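Local coordinates for protein NADH-rubredoxin oxidoreductase (Clostridium acetobutylicum, PDB 3KLJ) that transfers electrons from NADH through its bound FAD to rubredoxin, an intermediate step in the dioxygen-scavenging electron transfer chains of this anaerobe, at residues P274-I279 with I302-L307; N281-V286 with A296-I301; I314-D319 with A349-G354. All coordinates share one frame; numbering follows the deposited sequence.

Contact 1. Residues P274-I279 with I302-L307. With FAD (flavin-adenine dinucleotide), chain B.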
loop_
_atom_site.group_PDB
_atom_site.type_symbol
_atom_site.label_atom_id
_atom_site.label_comp_id
_atom_site.label_asym_id
_atom_site.label_seq_id
_atom_site.Cartn_x
_atom_site.Cartn_y
_atom_site.Cartn_z
ATOM N N PRO A 274 -3.529 6.547 -2.033
ATOM C CA PRO A 274 -2.597 6.311 -0.936
ATOM C C PRO A 274 -2.109 4.862 -0.813
ATOM O O PRO A 274 -1.044 4.643 -0.256
ATOM C CB PRO A 274 -3.392 6.768 0.311
ATOM C CG PRO A 274 -4.502 7.676 -0.250
ATOM C CD PRO A 274 -4.857 6.929 -1.521
ATOM N N GLY A 275 -2.862 3.907 -1.357
ATOM C CA GLY A 275 -2.430 2.509 -1.412
ATOM C C GLY A 275 -2.495 1.826 -0.058
ATOM O O GLY A 275 -1.582 1.097 0.306
ATOM N N LEU A 276 -3.577 2.077 0.682
ATOM C CA LEU A 276 -3.740 1.571 2.036
ATOM C C LEU A 276 -4.958 0.660 2.097
ATOM O O LEU A 276 -5.920 0.869 1.357
ATOM C CB LEU A 276 -3.886 2.733 3.029
ATOM C CG LEU A 276 -2.689 3.683 3.149
ATOM C CD1 LEU A 276 -3.021 4.936 3.980
ATOM C CD2 LEU A 276 -1.505 2.945 3.742
ATOM N N ILE A 277 -4.915 -0.333 2.991
ATOM C CA ILE A 277 -5.974 -1.347 3.048
ATOM C C ILE A 277 -7.327 -0.839 3.559
ATOM O O ILE A 277 -8.363 -1.263 3.042
ATOM C CB ILE A 277 -5.526 -2.689 3.728
ATOM C CG1 ILE A 277 -6.522 -3.809 3.377
ATOM C CG2 ILE A 277 -5.339 -2.524 5.228
ATOM C CD1 ILE A 277 -5.955 -5.184 3.356
ATOM N N ASN A 278 -7.350 0.080 4.530
ATOM C CA ASN A 278 -8.637 0.602 4.985
ATOM C C ASN A 278 -9.376 1.351 3.862
ATOM O O ASN A 278 -10.603 1.309 3.790
ATOM C CB ASN A 278 -8.522 1.425 6.281
ATOM C CG ASN A 278 -7.619 2.638 6.141
ATOM O OD1 ASN A 278 -6.946 2.822 5.127
ATOM N ND2 ASN A 278 -7.599 3.475 7.176
ATOM N N ILE A 279 -8.622 1.997 2.974
ATOM C CA ILE A 279 -9.174 2.651 1.777
ATOM C C ILE A 279 -9.740 1.621 0.791
ATOM O O ILE A 279 -10.803 1.833 0.216
ATOM C CB ILE A 279 -8.112 3.552 1.089
ATOM C CG1 ILE A 279 -7.728 4.685 2.046
ATOM C CG2 ILE A 279 -8.621 4.106 -0.252
ATOM C CD1 ILE A 279 -6.605 5.588 1.570
ATOM N N ILE A 302 -8.359 9.276 5.671
ATOM C CA ILE A 302 -7.125 8.550 5.998
ATOM C C ILE A 302 -6.093 9.070 6.998
ATOM O O ILE A 302 -5.352 10.016 6.699
ATOM C CB ILE A 302 -6.399 8.101 4.707
ATOM C CG1 ILE A 302 -7.423 7.922 3.586
ATOM C CG2 ILE A 302 -5.607 6.821 4.968
ATOM C CD1 ILE A 302 -8.455 6.814 3.869
ATOM N N PRO A 303 -6.042 8.419 8.183
ATOM C CA PRO A 303 -4.834 8.355 8.996
ATOM C C PRO A 303 -4.102 7.040 8.690
ATOM O O PRO A 303 -4.678 6.127 8.083
ATOM C CB PRO A 303 -5.380 8.349 10.429
ATOM C CG PRO A 303 -6.844 7.935 10.318
ATOM C CD PRO A 303 -7.184 7.781 8.867
ATOM N N SER A 304 -2.871 6.928 9.169
ATOM C CA SER A 304 -2.114 5.674 9.091
ATOM C C SER A 304 -0.957 5.701 10.081
ATOM O O SER A 304 0.035 6.411 9.865
ATOM C CB SER A 304 -1.627 5.376 7.659
ATOM O OG SER A 304 -0.610 6.273 7.244
ATOM N N PRO A 305 -1.097 4.967 11.201
ATOM C CA PRO A 305 0.061 4.843 12.075
ATOM C C PRO A 305 1.012 3.806 11.501
ATOM O O PRO A 305 0.694 2.618 11.446
ATOM C CB PRO A 305 -0.531 4.375 13.412
ATOM C CG PRO A 305 -2.024 4.525 13.273
ATOM C CD PRO A 305 -2.308 4.394 11.812
ATOM N N ILE A 306 2.153 4.273 11.023
ATOM C CA ILE A 306 3.229 3.383 10.630
ATOM C C ILE A 306 4.174 3.304 11.833
ATOM O O ILE A 306 3.901 3.921 12.849
ATOM C CB ILE A 306 3.908 3.857 9.307
ATOM C CG1 ILE A 306 4.376 5.314 9.414
ATOM C CG2 ILE A 306 2.956 3.660 8.131
ATOM C CD1 ILE A 306 4.679 6.011 8.092
ATOM N N LEU A 307 5.184 2.450 11.816
ATOM C CA LEU A 307 5.201 1.237 11.034
ATOM C C LEU A 307 5.331 0.135 12.065
ATOM O O LEU A 307 5.629 0.403 13.230
ATOM C CB LEU A 307 6.365 1.230 10.035
ATOM C CG LEU A 307 7.844 1.095 10.424
ATOM C CD1 LEU A 307 8.696 0.905 9.174
ATOM C CD2 LEU A 307 8.357 2.275 11.231
HETATM P PA FAD B . -4.787 -5.863 -4.362
HETATM O O1A FAD B . -3.504 -5.688 -5.131
HETATM O O2A FAD B . -4.560 -6.318 -2.941
HETATM O O5B FAD B . -5.730 -6.899 -5.126
HETATM C C5B FAD B . -5.970 -6.777 -6.516
HETATM C C4B FAD B . -6.104 -8.170 -7.131
HETATM O O4B FAD B . -6.468 -8.055 -8.505
HETATM C C3B FAD B . -4.776 -8.922 -7.091
HETATM O O3B FAD B . -4.985 -10.205 -6.525
HETATM C C2B FAD B . -4.334 -9.021 -8.539
HETATM O O2B FAD B . -3.696 -10.246 -8.827
HETATM C C1B FAD B . -5.653 -8.910 -9.289
HETATM N N9A FAD B . -5.511 -8.396 -10.664
HETATM C C8A FAD B . -4.620 -7.462 -11.121
HETATM N N7A FAD B . -4.831 -7.277 -12.445
HETATM C C5A FAD B . -5.846 -8.071 -12.841
HETATM C C6A FAD B . -6.453 -8.273 -14.082
HETATM N N6A FAD B . -5.868 -7.826 -15.194
HETATM N N1A FAD B . -7.492 -9.183 -14.176
HETATM C C2A FAD B . -7.923 -9.882 -13.063
HETATM N N3A FAD B . -7.309 -9.683 -11.842
HETATM C C4A FAD B . -6.286 -8.784 -11.731
HETATM N N1 FAD B . -1.547 -1.289 3.496
HETATM C C2 FAD B . -1.782 -0.667 4.703
HETATM O O2 FAD B . -2.709 0.119 4.803
HETATM N N3 FAD B . -1.001 -0.942 5.807
HETATM C C4 FAD B . 0.038 -1.836 5.704
HETATM O O4 FAD B . 0.727 -2.049 6.706
HETATM C C4X FAD B . 0.300 -2.468 4.480
HETATM N N5 FAD B . 1.336 -3.381 4.352
HETATM C C5X FAD B . 1.582 -4.002 3.143
HETATM C C6 FAD B . 2.635 -4.919 3.020
HETATM C C7 FAD B . 2.865 -5.551 1.787
HETATM C C7M FAD B . 3.991 -6.533 1.650
HETATM C C8 FAD B . 2.058 -5.259 0.687
HETATM C C8M FAD B . 2.287 -5.917 -0.650
HETATM C C9 FAD B . 1.020 -4.344 0.816
HETATM C C9A FAD B . 0.775 -3.717 2.042
HETATM N N10 FAD B . -0.273 -2.806 2.165
HETATM C C10 FAD B . -0.509 -2.187 3.378
HETATM C "C1'" FAD B . -1.125 -2.478 0.984
HETATM C "C2'" FAD B . -2.432 -3.242 0.973
HETATM O "O2'" FAD B . -2.143 -4.617 0.823
HETATM C "C3'" FAD B . -3.237 -2.734 -0.206
HETATM O "O3'" FAD B . -3.606 -1.386 0.019
HETATM C "C4'" FAD B . -4.500 -3.539 -0.462
HETATM O "O4'" FAD B . -4.184 -4.912 -0.655
HETATM C "C5'" FAD B . -5.156 -3.012 -1.731
HETATM O "O5'" FAD B . -6.205 -3.889 -2.054
HETATM P P FAD B . -6.764 -3.932 -3.541
HETATM O O1P FAD B . -7.923 -4.914 -3.595
HETATM O O2P FAD B . -7.099 -2.548 -4.041
HETATM O O3P FAD B . -5.529 -4.438 -4.450
#
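L276 touches I302 and S304 with one methyl and the flavin with the other. L276 CB starts 3.4 Å from FAD O2. With chi1 at -63°, L276 CG stands beside the backbone N and anti to the carbonyl carbon, 3.9 Å from FAD O2. At the fork the branches part: L276 CD2 comes to 3.2 Å from FAD O2 and also reaches C2 of the pyrimidine ring, whereas L276 CD1 turns to the other segment, meeting I302 CG2 tightly at 3.3 Å and, more loosely, S304 CB at 4.0 Å. A leucine suits this place because its two methyls can serve two surfaces at once. The side chains of L276 and I302 slide past each other in opposite directions.

L276 is also the N-cap residue of helix 277-291, and the first amide of that helix, I277 N, donates a 2.9 Å hydrogen bond to FAD O2 at 162°. A helix N-terminus directed at the flavin O2 is a familiar feature of the glutathione reductase fold, where it is thought to stabilise negative charge on the reduced pyrimidine ring. D265, S40 and R48 are among the other residues that bind the cofactor. G275, just ahead, has a positive phi of 74°, which glycine adopts easily, and G275 O lies 3.2 Å from O3' of FAD.

Farther along the helix, the end of I279 crosses I302 at about a right angle, a fit too close in the model for its details to be relied on. N278 is a loose neighbour of P303 at the margin.

Contact 2. Residues N281-V286 with A296-I301; sequences NKQGEV and ASYSEI
Q283 lays its CG over the centre of the Y298 ring, 3.7 Å from the centroid and only 7° off the ring normal, a CH-pi contact. Beyond it the amide plane stands 74° to the ring, with Q283 NE2 3.4 Å from Y298 CE1, while Q283 OE1 is bound by the backbone N of G264. Glutamine suits the place: its methylenes cover an aromatic face and its buried end is satisfied by a polar partner. Next to it V286 offers CG1 to A296 O at 3.5 Å and CG2 to CB of Y298 at 4.0 Å, a branched side chain spreading over backbone and the Y298 CB alike.

This is the return of the chain from helix 277-291 of the FAD-binding domain: an irregular segment runs back beside the helix on its way to the C-terminal domain. F269 meets the Y298 ring edge-to-face, tying the segment to strand 267-269 as well.

The outer side is looser. K282 brings CD near the ring plane at the edge, 4.0 Å from Y298 CD2, and K282 CB lies 3.8 Å from CD1 of the exposed I301. The lysine chain bends through its last three torsions, and K282 NZ makes a salt bridge of 2.7 Å with E285 OE1, approaching from above the carboxylate plane.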
loop_
_atom_site.group_PDB
_atom_site.type_symbol
_atom_site.label_atom_id
_atom_site.label_comp_id
_atom_site.label_asym_id
_atom_site.label_seq_id
_atom_site.Cartn_x
_atom_site.Cartn_y
_atom_site.Cartn_z
ATOM N N ASN A 281 -10.873 -1.448 1.502
ATOM C CA ASN A 281 -12.094 -1.961 2.112
ATOM C C ASN A 281 -13.266 -0.997 1.931
ATOM O O ASN A 281 -14.352 -1.400 1.507
ATOM C CB ASN A 281 -11.867 -2.228 3.601
ATOM C CG ASN A 281 -10.895 -3.362 3.849
ATOM O OD1 ASN A 281 -10.132 -3.343 4.820
ATOM N ND2 ASN A 281 -10.910 -4.356 2.965
ATOM N N LYS A 282 -13.041 0.281 2.240
ATOM C CA LYS A 282 -14.122 1.260 2.240
ATOM C C LYS A 282 -14.522 1.689 0.824
ATOM O O LYS A 282 -15.712 1.860 0.535
ATOM C CB LYS A 282 -13.730 2.472 3.086
ATOM C CG LYS A 282 -14.707 2.806 4.212
ATOM C CD LYS A 282 -15.677 3.934 3.803
ATOM C CE LYS A 282 -17.135 3.479 3.744
ATOM N NZ LYS A 282 -17.361 2.391 2.747
ATOM N N GLN A 283 -13.543 1.862 -0.063
ATOM C CA GLN A 283 -13.883 2.148 -1.464
ATOM C C GLN A 283 -14.544 0.946 -2.144
ATOM O O GLN A 283 -15.490 1.116 -2.904
ATOM C CB GLN A 283 -12.687 2.649 -2.271
ATOM C CG GLN A 283 -12.222 4.059 -1.870
ATOM C CD GLN A 283 -11.026 4.530 -2.676
ATOM O OE1 GLN A 283 -10.342 3.728 -3.323
ATOM N NE2 GLN A 283 -10.743 5.838 -2.614
ATOM N N GLY A 284 -14.043 -0.258 -1.879
ATOM C CA GLY A 284 -14.682 -1.475 -2.399
ATOM C C GLY A 284 -16.148 -1.564 -1.997
ATOM O O GLY A 284 -17.018 -1.830 -2.830
ATOM N N GLU A 285 -16.417 -1.330 -0.715
ATOM C CA GLU A 285 -17.779 -1.271 -0.196
ATOM C C GLU A 285 -18.674 -0.249 -0.944
ATOM O O GLU A 285 -19.773 -0.589 -1.386
ATOM C CB GLU A 285 -17.751 -0.972 1.301
ATOM C CG GLU A 285 -19.136 -0.800 1.909
ATOM C CD GLU A 285 -19.117 -0.393 3.369
ATOM O OE1 GLU A 285 -18.073 0.072 3.886
ATOM O OE2 GLU A 285 -20.174 -0.537 4.006
ATOM N N VAL A 286 -18.207 0.989 -1.083
ATOM C CA VAL A 286 -18.993 2.036 -1.772
ATOM C C VAL A 286 -19.299 1.648 -3.235
ATOM O O VAL A 286 -20.427 1.824 -3.705
ATOM C CB VAL A 286 -18.330 3.438 -1.641
ATOM C CG1 VAL A 286 -18.947 4.464 -2.622
ATOM C CG2 VAL A 286 -18.454 3.952 -0.210
ATOM N N ALA A 296 -24.354 5.580 -2.174
ATOM C CA ALA A 296 -23.428 5.872 -1.082
ATOM C C ALA A 296 -22.235 6.689 -1.561
ATOM O O ALA A 296 -21.783 6.545 -2.698
ATOM C CB ALA A 296 -22.942 4.572 -0.436
ATOM N N SER A 297 -21.735 7.550 -0.684
ATOM C CA SER A 297 -20.558 8.358 -0.967
ATOM C C SER A 297 -19.386 8.008 -0.059
ATOM O O SER A 297 -19.516 7.973 1.165
ATOM C CB SER A 297 -20.870 9.838 -0.800
ATOM O OG SER A 297 -21.519 10.341 -1.940
ATOM N N TYR A 298 -18.237 7.790 -0.683
ATOM C CA TYR A 298 -16.982 7.656 0.020
ATOM C C TYR A 298 -16.484 9.033 0.420
ATOM O O TYR A 298 -16.478 9.963 -0.393
ATOM C CB TYR A 298 -15.949 6.977 -0.883
ATOM C CG TYR A 298 -14.555 6.922 -0.292
ATOM C CD1 TYR A 298 -13.547 7.770 -0.755
ATOM C CD2 TYR A 298 -14.253 6.037 0.737
ATOM C CE1 TYR A 298 -12.269 7.726 -0.214
ATOM C CE2 TYR A 298 -12.977 5.988 1.291
ATOM C CZ TYR A 298 -11.995 6.833 0.803
ATOM O OH TYR A 298 -10.737 6.788 1.340
ATOM N N SER A 299 -16.056 9.172 1.669
ATOM C CA SER A 299 -15.308 10.366 2.043
ATOM C C SER A 299 -13.913 9.967 2.499
ATOM O O SER A 299 -13.729 8.916 3.106
ATOM C CB SER A 299 -16.037 11.203 3.097
ATOM O OG SER A 299 -16.012 10.554 4.352
ATOM N N GLU A 300 -12.936 10.809 2.178
ATOM C CA GLU A 300 -11.545 10.571 2.522
ATOM C C GLU A 300 -11.406 10.324 4.024
ATOM O O GLU A 300 -11.865 11.123 4.829
ATOM C CB GLU A 300 -10.706 11.770 2.095
ATOM C CG GLU A 300 -9.215 11.537 2.164
ATOM C CD GLU A 300 -8.417 12.791 1.873
ATOM O OE1 GLU A 300 -9.003 13.788 1.392
ATOM O OE2 GLU A 300 -7.195 12.773 2.128
ATOM N N ILE A 301 -10.780 9.210 4.389
ATOM C CA ILE A 301 -10.720 8.786 5.785
ATOM C C ILE A 301 -9.420 9.204 6.468
ATOM O O ILE A 301 -9.398 9.515 7.664
ATOM C CB ILE A 301 -10.769 7.223 5.903
ATOM C CG1 ILE A 301 -11.830 6.601 4.987
ATOM C CG2 ILE A 301 -10.936 6.776 7.378
ATOM C CD1 ILE A 301 -11.552 5.132 4.653
#

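Contact 3. Residues I314-D319 with A349-G354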
loop_
_atom_site.group_PDB
_atom_site.type_symbol
_atom_site.label_atom_id
_atom_site.label_comp_id
_atom_site.label_asym_id
_atom_site.label_seq_id
_atom_site.Cartn_x
_atom_site.Cartn_y
_atom_site.Cartn_z
ATOM N N ILE A 314 5.884 5.217 14.071
ATOM C CA ILE A 314 6.002 6.485 13.334
ATOM C C ILE A 314 4.649 6.998 12.873
ATOM O O ILE A 314 3.858 6.245 12.321
ATOM C CB ILE A 314 6.909 6.346 12.083
ATOM C CG1 ILE A 314 8.345 6.039 12.500
ATOM C CG2 ILE A 314 6.868 7.625 11.234
ATOM C CD1 ILE A 314 9.188 5.484 11.399
ATOM N N ILE A 315 4.369 8.272 13.112
ATOM C CA ILE A 315 3.265 8.912 12.406
ATOM C C ILE A 315 3.761 10.164 11.687
ATOM O O ILE A 315 4.491 10.983 12.259
ATOM C CB ILE A 315 1.973 9.184 13.280
ATOM C CG1 ILE A 315 1.872 10.631 13.729
ATOM C CG2 ILE A 315 1.818 8.207 14.469
ATOM C CD1 ILE A 315 0.975 11.442 12.859
ATOM N N SER A 316 3.372 10.285 10.424
ATOM C CA SER A 316 3.820 11.378 9.579
ATOM C C SER A 316 2.615 12.007 8.914
ATOM O O SER A 316 1.734 11.293 8.427
ATOM C CB SER A 316 4.817 10.871 8.527
ATOM O OG SER A 316 5.239 11.934 7.691
ATOM N N CYS A 317 2.603 13.339 8.873
ATOM C CA CYS A 317 1.448 14.079 8.372
ATOM C C CYS A 317 1.840 15.265 7.507
ATOM O O CYS A 317 2.683 16.068 7.884
ATOM C CB CYS A 317 0.573 14.559 9.530
ATOM S SG CYS A 317 -0.977 15.342 9.006
ATOM N N GLY A 318 1.196 15.366 6.348
ATOM C CA GLY A 318 1.422 16.472 5.426
ATOM C C GLY A 318 2.702 16.307 4.641
ATOM O O GLY A 318 3.446 15.348 4.851
ATOM N N ASP A 319 2.950 17.253 3.739
ATOM C CA ASP A 319 4.110 17.226 2.851
ATOM C C ASP A 319 5.415 17.522 3.596
ATOM O O ASP A 319 5.862 18.668 3.652
ATOM C CB ASP A 319 3.900 18.214 1.690
ATOM C CG ASP A 319 5.095 18.288 0.748
ATOM O OD1 ASP A 319 5.673 17.230 0.409
ATOM O OD2 ASP A 319 5.448 19.414 0.333
ATOM N N ALA A 349 2.875 20.485 8.543
ATOM C CA ALA A 349 3.411 19.131 8.477
ATOM C C ALA A 349 4.121 18.771 9.764
ATOM O O ALA A 349 4.695 19.632 10.440
ATOM C CB ALA A 349 4.354 18.973 7.296
ATOM N N ALA A 350 4.062 17.489 10.107
ATOM C CA ALA A 350 4.694 16.988 11.317
ATOM C C ALA A 350 4.939 15.498 11.214
ATOM O O ALA A 350 4.169 14.775 10.562
ATOM C CB ALA A 350 3.832 17.285 12.526
ATOM N N ALA A 351 5.996 15.043 11.880
ATOM C CA ALA A 351 6.226 13.622 12.059
ATOM C C ALA A 351 6.736 13.356 13.463
ATOM O O ALA A 351 7.473 14.166 14.034
ATOM C CB ALA A 351 7.223 13.088 10.998
ATOM N N VAL A 352 6.346 12.227 14.023
ATOM C CA VAL A 352 6.806 11.831 15.350
ATOM C C VAL A 352 7.176 10.364 15.289
ATOM O O VAL A 352 6.404 9.531 14.777
ATOM C CB VAL A 352 5.728 12.039 16.452
ATOM C CG1 VAL A 352 6.262 11.647 17.826
ATOM C CG2 VAL A 352 5.266 13.480 16.504
ATOM N N ILE A 353 8.361 10.065 15.797
ATOM C CA ILE A 353 8.835 8.702 15.951
ATOM C C ILE A 353 8.774 8.401 17.448
ATOM O O ILE A 353 9.303 9.167 18.252
ATOM C CB ILE A 353 10.310 8.548 15.452
ATOM C CG1 ILE A 353 10.490 9.116 14.029
ATOM C CG2 ILE A 353 10.763 7.081 15.528
ATOM C CD1 ILE A 353 11.952 9.083 13.506
ATOM N N GLY A 354 8.088 7.322 17.819
ATOM C CA GLY A 354 8.089 6.847 19.199
ATOM C C GLY A 354 7.090 7.483 20.158
ATOM O O GLY A 354 7.209 7.305 21.369
#
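I314-C317 and A349-I353 run antiparallel, their axes 4.7 Å apart at closest and their directions 177° from each other. I315 and V352 form one hydrogen-bonded pair: I315 N gives to V352 O over 2.9 Å, and V352 N returns a bond of 2.8 Å to I315 O. C317 and A350 form the next, with C317 N to A350 O at 2.7 Å and A350 N to C317 O at 3.0 Å. Between them S316 and A351 make a non-hydrogen-bonded pair, where A351 CA approaches I315 O to 3.2 Å in a CA-H...O contact.

On the face carrying I314, S316, A351 and I353, the two isoleucines lie side by side, pointing the same way, with I314 CG1 4.0 Å from I353 CG2. Farther along, S316 holds OG anti to its backbone N (chi1 179°), 4.0 Å from A351 CB; the hydroxyl is hydrogen-bonded to the backbone O of Q185, so a serine here links the sheet to a neighbouring loop.

The strands are the second and third of the five-stranded antiparallel sheet of the C-terminal domain, between strands 306-309 and 337-343. Helix 356-367 packs on the opposite face, made by I315, C317, A350 and V352: V356 touches I315, I366 touches C317 and A350, and L362 touches V352. A350, being small, suits a place against I366, while beta-branched I315 and V352 favour extended backbone and supply bulk. Past the pairing, G318 takes a positive phi of 78°, readily accessible to glycine.

Contact 3 is the buried one, held by backbone hydrogen bonds inside the C-terminal sheet; contact 1 is a surface contact despite its position beside the flavin, and contact 2 is partly buried. Contacts 1 and 2 both join helix 277-291 to the connection 296-305 by side-chain packing: apolar chains beside the flavin in contact 1, an aromatic face with a salt bridge at the margin in contact 2. They meet where I279 CG1 lies 3.7 Å from Y298 OH. The connection runs into strand 306-309, the edge strand of contact 3's sheet, where I306 O and I314 N make a probable hydrogen bond and L307 packs on I314. Contacts 2 and 3 do not touch.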